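Local structure of FAA hydrolase family protein (6J5Y) at residues A[160-165]-A[215-220]; A[106-111]-A[146-151]; A[10-15]-A[140-145]. The protein probably hydrolyses fumarylpyruvate to fumarate and pyruvate, as a manganese-binding member of the fumarylacetoacetate hydrolase superfamily. All coordinates share one frame; numbering follows the deposited sequence.

Interaction 1 (A[160-165]-A[215-220])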
loop_
_atom_site.group_PDB
_atom_site.type_symbol
_atom_site.label_atom_id
_atom_site.label_comp_id
_atom_site.label_asym_id
_atom_site.label_seq_id
_atom_site.Cartn_x
_atom_site.Cartn_y
_atom_site.Cartn_z
ATOM N N SER A 160 -11.149 5.955 -0.921
ATOM C CA SER A 160 -12.404 5.181 -0.795
ATOM C C SER A 160 -12.193 3.749 -1.291
ATOM O O SER A 160 -11.382 3.530 -2.243
ATOM C CB SER A 160 -13.495 5.867 -1.548
ATOM O OG SER A 160 -13.272 5.703 -2.943
ATOM N N LEU A 161 -12.909 2.816 -0.673
ATOM C CA LEU A 161 -12.933 1.395 -1.080
ATOM C C LEU A 161 -14.377 0.932 -1.021
ATOM O O LEU A 161 -15.019 1.089 0.056
ATOM C CB LEU A 161 -12.074 0.539 -0.151
ATOM C CG LEU A 161 -11.870 -0.899 -0.626
ATOM C CD1 LEU A 161 -10.583 -1.454 -0.067
ATOM C CD2 LEU A 161 -13.022 -1.798 -0.233
ATOM N N GLN A 162 -14.867 0.388 -2.126
ATOM C CA GLN A 162 -16.208 -0.222 -2.127
ATOM C C GLN A 162 -16.049 -1.706 -2.421
ATOM O O GLN A 162 -15.079 -2.107 -3.122
ATOM C CB GLN A 162 -17.154 0.546 -3.048
ATOM C CG GLN A 162 -16.719 0.595 -4.499
ATOM C CD GLN A 162 -17.865 1.011 -5.383
ATOM O OE1 GLN A 162 -18.378 0.217 -6.172
ATOM N NE2 GLN A 162 -18.294 2.254 -5.216
ATOM N N VAL A 163 -16.918 -2.509 -1.806
ATOM C CA VAL A 163 -17.011 -3.955 -2.101
ATOM C C VAL A 163 -18.429 -4.205 -2.597
ATOM O O VAL A 163 -19.384 -3.904 -1.833
ATOM C CB VAL A 163 -16.659 -4.826 -0.881
ATOM C CG1 VAL A 163 -16.904 -6.293 -1.172
ATOM C CG2 VAL A 163 -15.217 -4.590 -0.422
ATOM N N ASP A 164 -18.544 -4.737 -3.814
ATOM C CA ASP A 164 -19.838 -5.119 -4.433
ATOM C C ASP A 164 -20.784 -3.922 -4.364
ATOM O O ASP A 164 -21.948 -4.128 -3.995
ATOM C CB ASP A 164 -20.418 -6.343 -3.729
ATOM C CG ASP A 164 -19.625 -7.617 -3.975
ATOM O OD1 ASP A 164 -18.934 -7.694 -5.015
ATOM O OD2 ASP A 164 -19.720 -8.527 -3.143
ATOM N N GLY A 165 -20.273 -2.716 -4.643
ATOM C CA GLY A 165 -21.068 -1.476 -4.792
ATOM C C GLY A 165 -21.301 -0.752 -3.472
ATOM O O GLY A 165 -21.907 0.352 -3.516
ATOM N N ARG A 215 -16.135 -8.329 -5.404
ATOM C CA ARG A 215 -15.396 -7.343 -6.224
ATOM C C ARG A 215 -15.109 -6.132 -5.340
ATOM O O ARG A 215 -16.027 -5.704 -4.618
ATOM C CB ARG A 215 -16.251 -6.943 -7.430
ATOM C CG ARG A 215 -15.535 -6.962 -8.773
ATOM C CD ARG A 215 -16.544 -7.060 -9.905
ATOM N NE ARG A 215 -16.982 -5.772 -10.431
ATOM C CZ ARG A 215 -18.184 -5.520 -10.942
ATOM N NH1 ARG A 215 -18.462 -4.318 -11.415
ATOM N NH2 ARG A 215 -19.121 -6.454 -10.957
ATOM N N MET A 216 -13.900 -5.586 -5.426
ATOM C CA MET A 216 -13.458 -4.378 -4.689
ATOM C C MET A 216 -13.182 -3.287 -5.721
ATOM O O MET A 216 -12.660 -3.639 -6.798
ATOM C CB MET A 216 -12.163 -4.639 -3.913
ATOM C CG MET A 216 -12.334 -5.496 -2.671
ATOM S SD MET A 216 -10.726 -6.091 -2.047
ATOM C CE MET A 216 -10.356 -7.403 -3.210
ATOM N N LEU A 217 -13.486 -2.023 -5.397
ATOM C CA LEU A 217 -13.028 -0.862 -6.205
ATOM C C LEU A 217 -12.502 0.218 -5.254
ATOM O O LEU A 217 -13.273 0.767 -4.470
ATOM C CB LEU A 217 -14.175 -0.363 -7.080
ATOM C CG LEU A 217 -13.799 0.646 -8.166
ATOM C CD1 LEU A 217 -12.955 -0.003 -9.249
ATOM C CD2 LEU A 217 -15.054 1.278 -8.754
ATOM N N GLY A 218 -11.208 0.476 -5.317
ATOM C CA GLY A 218 -10.577 1.578 -4.594
ATOM C C GLY A 218 -10.396 2.759 -5.512
ATOM O O GLY A 218 -10.320 2.564 -6.719
ATOM N N ALA A 219 -10.340 3.950 -4.946
ATOM C CA ALA A 219 -10.049 5.162 -5.713
ATOM C C ALA A 219 -9.384 6.180 -4.795
ATOM O O ALA A 219 -9.668 6.204 -3.588
ATOM C CB ALA A 219 -11.307 5.652 -6.357
ATOM N N ILE A 220 -8.494 6.971 -5.373
ATOM C CA ILE A 220 -8.017 8.227 -4.742
ATOM C C ILE A 220 -8.147 9.348 -5.761
ATOM O O ILE A 220 -7.720 9.131 -6.912
ATOM C CB ILE A 220 -6.586 8.053 -4.202
ATOM C CG1 ILE A 220 -6.527 6.856 -3.243
ATOM C CG2 ILE A 220 -6.107 9.360 -3.595
ATOM C CD1 ILE A 220 -5.146 6.422 -2.804
#
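Asp164 holds the start of the partner strand with two bonds at the end of an antiparallel beta ladder: its backbone N donates to Arg215 O over 2.8 Å, and its OD1 takes the backbone N-H of Arg215 at 2.9 Å. That second donor stands 38° out of the carboxylate plane; the side chain of Arg215 leads away, and its guanidinium does not touch Asp164 OD1. Asp164 is where strand 158-163 gives way to the turn into 166-172, with positive phi at both Asp164 and Gly165.

Behind this end the ladder runs on inside a five-stranded mixed sheet of the FAH-family domain, the strand axes 4.6 Å apart. Gln162 and Leu217 are a hydrogen-bonded pair, with Leu217 N to Gln162 O at 2.8 Å and Gln162 N to Leu217 O at 2.9 Å. Ser160 and Ala219 form the next such pair. Of the non-hydrogen-bonded pairs, Leu161 with Gly218 lies between these two, and Val163 with Met216 between Gln162/Leu217 and the Asp164 end, with CA-H...O contacts alongside, such as Met216 CA to Gln162 O. Strands 166-172 and 225-231 continue the sheet beyond the two segments through backbone bonds from Leu161, Met216 and Gly218.

The sheet has two unlike faces. Ser160, Gln162, Leu217 and Ala219 line the more exposed one, where Gln162 and Leu217 run side by side; a chi1 of 60° sets Gln162 CG between its own N and carbonyl carbon, and CG then rests 3.7 Å from Leu217 CB. Leu161, Val163 and Met216 line the buried face and pack on Tyr81 of strand 79-89, the strand that also carries the manganese ligands Glu82 and Glu84. On this face Val163 CG2 touches Met216 CG at 3.8 Å.

Interaction 2 (A[106-111]-A[146-151])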
loop_
_atom_site.group_PDB
_atom_site.type_symbol
_atom_site.label_atom_id
_atom_site.label_comp_id
_atom_site.label_asym_id
_atom_site.label_seq_id
_atom_site.Cartn_x
_atom_site.Cartn_y
_atom_site.Cartn_z
ATOM N N TRP A 106 8.650 10.438 -6.536
ATOM C CA TRP A 106 8.491 10.551 -8.005
ATOM C C TRP A 106 7.010 10.523 -8.409
ATOM O O TRP A 106 6.684 11.046 -9.513
ATOM C CB TRP A 106 9.236 9.422 -8.706
ATOM C CG TRP A 106 9.377 9.705 -10.162
ATOM C CD1 TRP A 106 10.344 10.456 -10.752
ATOM C CD2 TRP A 106 8.496 9.276 -11.215
ATOM N NE1 TRP A 106 10.135 10.517 -12.103
ATOM C CE2 TRP A 106 9.002 9.814 -12.415
ATOM C CE3 TRP A 106 7.338 8.502 -11.266
ATOM C CZ2 TRP A 106 8.395 9.589 -13.647
ATOM C CZ3 TRP A 106 6.738 8.278 -12.485
ATOM C CH2 TRP A 106 7.268 8.807 -13.660
ATOM N N GLY A 107 6.151 9.854 -7.640
ATOM C CA GLY A 107 4.760 9.613 -8.074
ATOM C C GLY A 107 3.922 8.915 -7.026
ATOM O O GLY A 107 4.467 8.592 -5.937
ATOM N N TYR A 108 2.639 8.710 -7.337
ATOM C CA TYR A 108 1.591 8.205 -6.411
ATOM C C TYR A 108 0.696 7.212 -7.163
ATOM O O TYR A 108 0.592 7.279 -8.406
ATOM C CB TYR A 108 0.786 9.365 -5.815
ATOM C CG TYR A 108 1.582 10.377 -5.037
ATOM C CD1 TYR A 108 2.231 11.419 -5.683
ATOM C CD2 TYR A 108 1.663 10.334 -3.648
ATOM C CE1 TYR A 108 2.960 12.367 -4.993
ATOM C CE2 TYR A 108 2.402 11.276 -2.944
ATOM C CZ TYR A 108 3.044 12.306 -3.612
ATOM O OH TYR A 108 3.817 13.236 -2.948
ATOM N N ALA A 109 0.154 6.217 -6.451
ATOM C CA ALA A 109 -0.785 5.228 -7.022
ATOM C C ALA A 109 -1.767 4.776 -5.936
ATOM O O ALA A 109 -1.517 5.027 -4.755
ATOM C CB ALA A 109 -0.001 4.089 -7.616
ATOM N N VAL A 110 -2.882 4.186 -6.343
ATOM C CA VAL A 110 -3.850 3.510 -5.438
ATOM C C VAL A 110 -3.322 2.103 -5.146
ATOM O O VAL A 110 -2.986 1.413 -6.107
ATOM C CB VAL A 110 -5.242 3.428 -6.084
ATOM C CG1 VAL A 110 -6.268 2.886 -5.095
ATOM C CG2 VAL A 110 -5.660 4.767 -6.674
ATOM N N GLY A 111 -3.288 1.687 -3.877
ATOM C CA GLY A 111 -2.841 0.343 -3.504
ATOM C C GLY A 111 -3.783 -0.342 -2.541
ATOM O O GLY A 111 -4.553 0.344 -1.870
ATOM N N TYR A 146 1.031 7.630 -10.986
ATOM C CA TYR A 146 0.846 9.025 -11.480
ATOM C C TYR A 146 2.056 9.871 -11.099
ATOM O O TYR A 146 2.326 10.064 -9.909
ATOM C CB TYR A 146 -0.446 9.631 -10.931
ATOM C CG TYR A 146 -1.694 9.085 -11.583
ATOM C CD1 TYR A 146 -2.108 7.787 -11.357
ATOM C CD2 TYR A 146 -2.470 9.878 -12.418
ATOM C CE1 TYR A 146 -3.250 7.280 -11.947
ATOM C CE2 TYR A 146 -3.625 9.392 -13.008
ATOM C CZ TYR A 146 -4.002 8.082 -12.784
ATOM O OH TYR A 146 -5.117 7.592 -13.380
ATOM N N PRO A 147 2.826 10.415 -12.071
ATOM C CA PRO A 147 3.955 11.289 -11.736
ATOM C C PRO A 147 3.539 12.562 -10.986
ATOM O O PRO A 147 2.539 13.191 -11.376
ATOM C CB PRO A 147 4.563 11.684 -13.086
ATOM C CG PRO A 147 4.023 10.669 -14.075
ATOM C CD PRO A 147 2.710 10.171 -13.516
ATOM N N ALA A 148 4.329 12.957 -9.977
ATOM C CA ALA A 148 4.178 14.253 -9.279
ATOM C C ALA A 148 4.411 15.399 -10.284
ATOM O O ALA A 148 3.912 16.509 -10.048
ATOM C CB ALA A 148 5.094 14.300 -8.082
ATOM N N SER A 149 5.078 15.133 -11.411
ATOM C CA SER A 149 5.176 16.109 -12.534
ATOM C C SER A 149 3.770 16.388 -13.073
ATOM O O SER A 149 3.528 17.532 -13.480
ATOM C CB SER A 149 6.118 15.639 -13.620
ATOM O OG SER A 149 5.504 14.630 -14.415
ATOM N N GLN A 150 2.862 15.403 -13.045
ATOM C CA GLN A 150 1.431 15.592 -13.415
ATOM C C GLN A 150 0.646 16.098 -12.197
ATOM O O GLN A 150 0.072 17.195 -12.301
ATOM C CB GLN A 150 0.781 14.321 -13.962
ATOM C CG GLN A 150 1.273 13.910 -15.351
ATOM C CD GLN A 150 0.813 12.521 -15.755
ATOM O OE1 GLN A 150 1.470 11.823 -16.529
ATOM N NE2 GLN A 150 -0.311 12.087 -15.204
ATOM N N VAL A 151 0.652 15.361 -11.083
ATOM C CA VAL A 151 -0.368 15.470 -9.992
ATOM C C VAL A 151 0.182 16.234 -8.782
ATOM O O VAL A 151 -0.582 16.395 -7.784
ATOM C CB VAL A 151 -0.878 14.078 -9.568
ATOM C CG1 VAL A 151 -1.538 13.321 -10.719
ATOM C CG2 VAL A 151 0.236 13.241 -8.944
HETATM O O HOH W 1 7.279 13.079 -11.379
#
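Trp106 and Pro147 lie side by side and point the same way, the proline ring resting on the indole. Pro147 CB sits over the face of the six-membered ring, 4.3 Å from its centroid, a CH-pi contact, while CG comes to 3.8 Å from Trp106 CH2. Trp106 O accepts the N-H of Ala148 at 3.1 Å, the donor standing above the carbonyl plane, and a water that donates to the same oxygen accepts from Ser149 N.

Next along, Tyr108 and Tyr146 form an antiparallel hydrogen-bonded pair, with Tyr146 N only 2.6 Å from Tyr108 O and the return bond from Tyr108 N to Tyr146 O at 2.9 Å. The pairing joins strand 105-116 to the end of strand 140-147 in the mixed sheet of the FAH-family domain. On its other neighbour, strand 79-89, strand 105-116 has a classic beta bulge, Trp106 and Gly107 both facing Ala88. Pro147 occupies the N-cap position of the short helix 148-151, and its O accepts from both Gln150 N and Val151 N.

Ala148 CB approaches the Tyr108 ring at its edge, 4.2 Å from CE1, and Val151 CG2 meets CD1 obliquely. The phenol of Tyr108 is fixed at its far end by a hydrogen bond between OH and His153 ND1. The ring of Tyr146 stacks with that of His15.

Interaction 3 (A[10-15]-A[140-145])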
loop_
_atom_site.group_PDB
_atom_site.type_symbol
_atom_site.label_atom_id
_atom_site.label_comp_id
_atom_site.label_asym_id
_atom_site.label_seq_id
_atom_site.Cartn_x
_atom_site.Cartn_y
_atom_site.Cartn_z
ATOM N N VAL A 10 9.314 -6.429 -10.756
ATOM C CA VAL A 10 7.925 -5.917 -10.875
ATOM C C VAL A 10 8.032 -4.455 -11.274
ATOM O O VAL A 10 8.789 -3.699 -10.621
ATOM C CB VAL A 10 7.105 -6.089 -9.585
ATOM C CG1 VAL A 10 5.741 -5.412 -9.712
ATOM C CG2 VAL A 10 6.967 -7.558 -9.226
ATOM N N SER A 11 7.322 -4.061 -12.319
ATOM C CA SER A 11 7.394 -2.672 -12.824
ATOM C C SER A 11 5.987 -2.115 -12.976
ATOM O O SER A 11 5.166 -2.741 -13.610
ATOM C CB SER A 11 8.211 -2.578 -14.057
ATOM O OG SER A 11 8.005 -3.706 -14.882
ATOM N N LEU A 12 5.743 -0.983 -12.344
ATOM C CA LEU A 12 4.417 -0.330 -12.315
ATOM C C LEU A 12 4.197 0.280 -13.685
ATOM O O LEU A 12 5.179 0.832 -14.199
ATOM C CB LEU A 12 4.422 0.768 -11.262
ATOM C CG LEU A 12 4.777 0.298 -9.854
ATOM C CD1 LEU A 12 4.558 1.427 -8.848
ATOM C CD2 LEU A 12 3.953 -0.922 -9.488
ATOM N N THR A 13 2.961 0.258 -14.188
ATOM C CA THR A 13 2.581 1.086 -15.359
ATOM C C THR A 13 2.543 2.534 -14.868
ATOM O O THR A 13 2.289 2.761 -13.641
ATOM C CB THR A 13 1.297 0.608 -16.055
ATOM O OG1 THR A 13 0.183 0.883 -15.212
ATOM C CG2 THR A 13 1.332 -0.853 -16.434
ATOM N N ILE A 14 2.936 3.454 -15.748
ATOM C CA ILE A 14 3.019 4.913 -15.476
ATOM C C ILE A 14 1.934 5.566 -16.329
ATOM O O ILE A 14 1.932 5.348 -17.569
ATOM C CB ILE A 14 4.423 5.499 -15.772
ATOM C CG1 ILE A 14 5.522 4.847 -14.920
ATOM C CG2 ILE A 14 4.373 7.011 -15.592
ATOM C CD1 ILE A 14 6.958 5.332 -15.173
ATOM N N HIS A 15 1.016 6.266 -15.681
ATOM C CA HIS A 15 -0.203 6.834 -16.297
ATOM C C HIS A 15 0.246 7.676 -17.498
ATOM O O HIS A 15 1.140 8.513 -17.318
ATOM C CB HIS A 15 -1.021 7.586 -15.242
ATOM C CG HIS A 15 -2.072 8.458 -15.843
ATOM N ND1 HIS A 15 -3.275 7.958 -16.315
ATOM C CD2 HIS A 15 -2.100 9.789 -16.060
ATOM C CE1 HIS A 15 -3.993 8.949 -16.797
ATOM N NE2 HIS A 15 -3.288 10.084 -16.655
ATOM N N ALA A 140 -0.122 -7.230 -2.597
ATOM C CA ALA A 140 -0.081 -5.769 -2.858
ATOM C C ALA A 140 -0.500 -5.428 -4.275
ATOM O O ALA A 140 0.324 -4.979 -5.065
ATOM C CB ALA A 140 1.283 -5.193 -2.556
ATOM N N PRO A 141 -1.810 -5.526 -4.599
ATOM C CA PRO A 141 -2.328 -4.933 -5.830
ATOM C C PRO A 141 -2.122 -3.411 -5.854
ATOM O O PRO A 141 -2.260 -2.750 -4.835
ATOM C CB PRO A 141 -3.816 -5.320 -5.788
ATOM C CG PRO A 141 -3.842 -6.571 -4.914
ATOM C CD PRO A 141 -2.862 -6.204 -3.817
ATOM N N ILE A 142 -1.840 -2.867 -7.028
ATOM C CA ILE A 142 -1.577 -1.412 -7.186
ATOM C C ILE A 142 -1.982 -0.962 -8.593
ATOM O O ILE A 142 -1.813 -1.753 -9.533
ATOM C CB ILE A 142 -0.091 -1.131 -6.893
ATOM C CG1 ILE A 142 0.190 0.362 -6.802
ATOM C CG2 ILE A 142 0.805 -1.807 -7.927
ATOM C CD1 ILE A 142 1.597 0.671 -6.344
ATOM N N GLY A 143 -2.490 0.271 -8.706
ATOM C CA GLY A 143 -2.881 0.876 -9.984
ATOM C C GLY A 143 -1.680 1.478 -10.704
ATOM O O GLY A 143 -0.559 1.439 -10.192
ATOM N N PRO A 144 -1.908 2.099 -11.881
ATOM C CA PRO A 144 -0.893 2.903 -12.553
ATOM C C PRO A 144 -0.282 3.995 -11.664
ATOM O O PRO A 144 -0.925 4.513 -10.763
ATOM C CB PRO A 144 -1.615 3.515 -13.764
ATOM C CG PRO A 144 -3.080 3.239 -13.552
ATOM C CD PRO A 144 -3.161 2.036 -12.646
ATOM N N LEU A 145 0.986 4.284 -11.909
ATOM C CA LEU A 145 1.746 5.284 -11.132
ATOM C C LEU A 145 1.531 6.664 -11.757
ATOM O O LEU A 145 1.839 6.825 -12.937
ATOM C CB LEU A 145 3.220 4.886 -11.117
ATOM C CG LEU A 145 4.099 5.696 -10.169
ATOM C CD1 LEU A 145 3.569 5.659 -8.746
ATOM C CD2 LEU A 145 5.524 5.184 -10.226
HETATM O O HOH W 2 0.883 -0.136 -11.979
#
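Thr13 O takes the N-H of Leu145 over 2.6 Å, a short and nearly straight bond with an N-H...O angle of 168°. Two residues further on, His15 N donates to Leu145 O at 2.9 Å. Ile14 lies between these two bonds, and its CA-H faces Leu145 O. Beside the first bond Thr13 and Pro144 run side by side: a chi1 of 71° sets OG1 between the backbone N and the carbonyl carbon of Thr13, 3.5 Å from Pro144 CB. A water bridges Thr13 N and Gly143 O through weak hydrogen bonds.

Inward of the backbone the contact is apolar. Leu12 crosses Ile142 at about a right angle, its CD2 lying 3.6 Å from Ile142 CG2, while its other methyl, CD1, reaches Leu145 CD2 at 4.1 Å. Val59 of strand 59-61 covers Leu12 and Ile142, and Phe21 of strand 20-22 covers Leu12 and Leu145, so the cluster is closed from more than one strand. With Ile14 and Leu145 bridged singly, the arrangement is an isolated beta bridge, fixing the N-terminal two-stranded hairpin 11-13/20-22 against the mixed sheet of the FAH-family domain.

Overall arrangement
From the N terminus, residues 10-15 meet 140-145, so interaction 3 closes the longest loop, 124 residues. Interaction 2 opens inside that loop at 106-111 and closes just beyond it at 146-151; the two therefore cross, sharing strand 140-147, with centres 10 Å apart. Val110 O lies 2.9 Å from Gly143 N, a probable hydrogen bond between them. Interaction 1 follows in series, opening at 160-165 after helix 148-151 and closing a 49-residue loop at 215-220. It belongs to the five-stranded sheet and meets interaction 2 through Val110 packing on Gly218, Ala219 and Ile220. Together the three tie the N-terminal hairpin and both mixed sheets into one body.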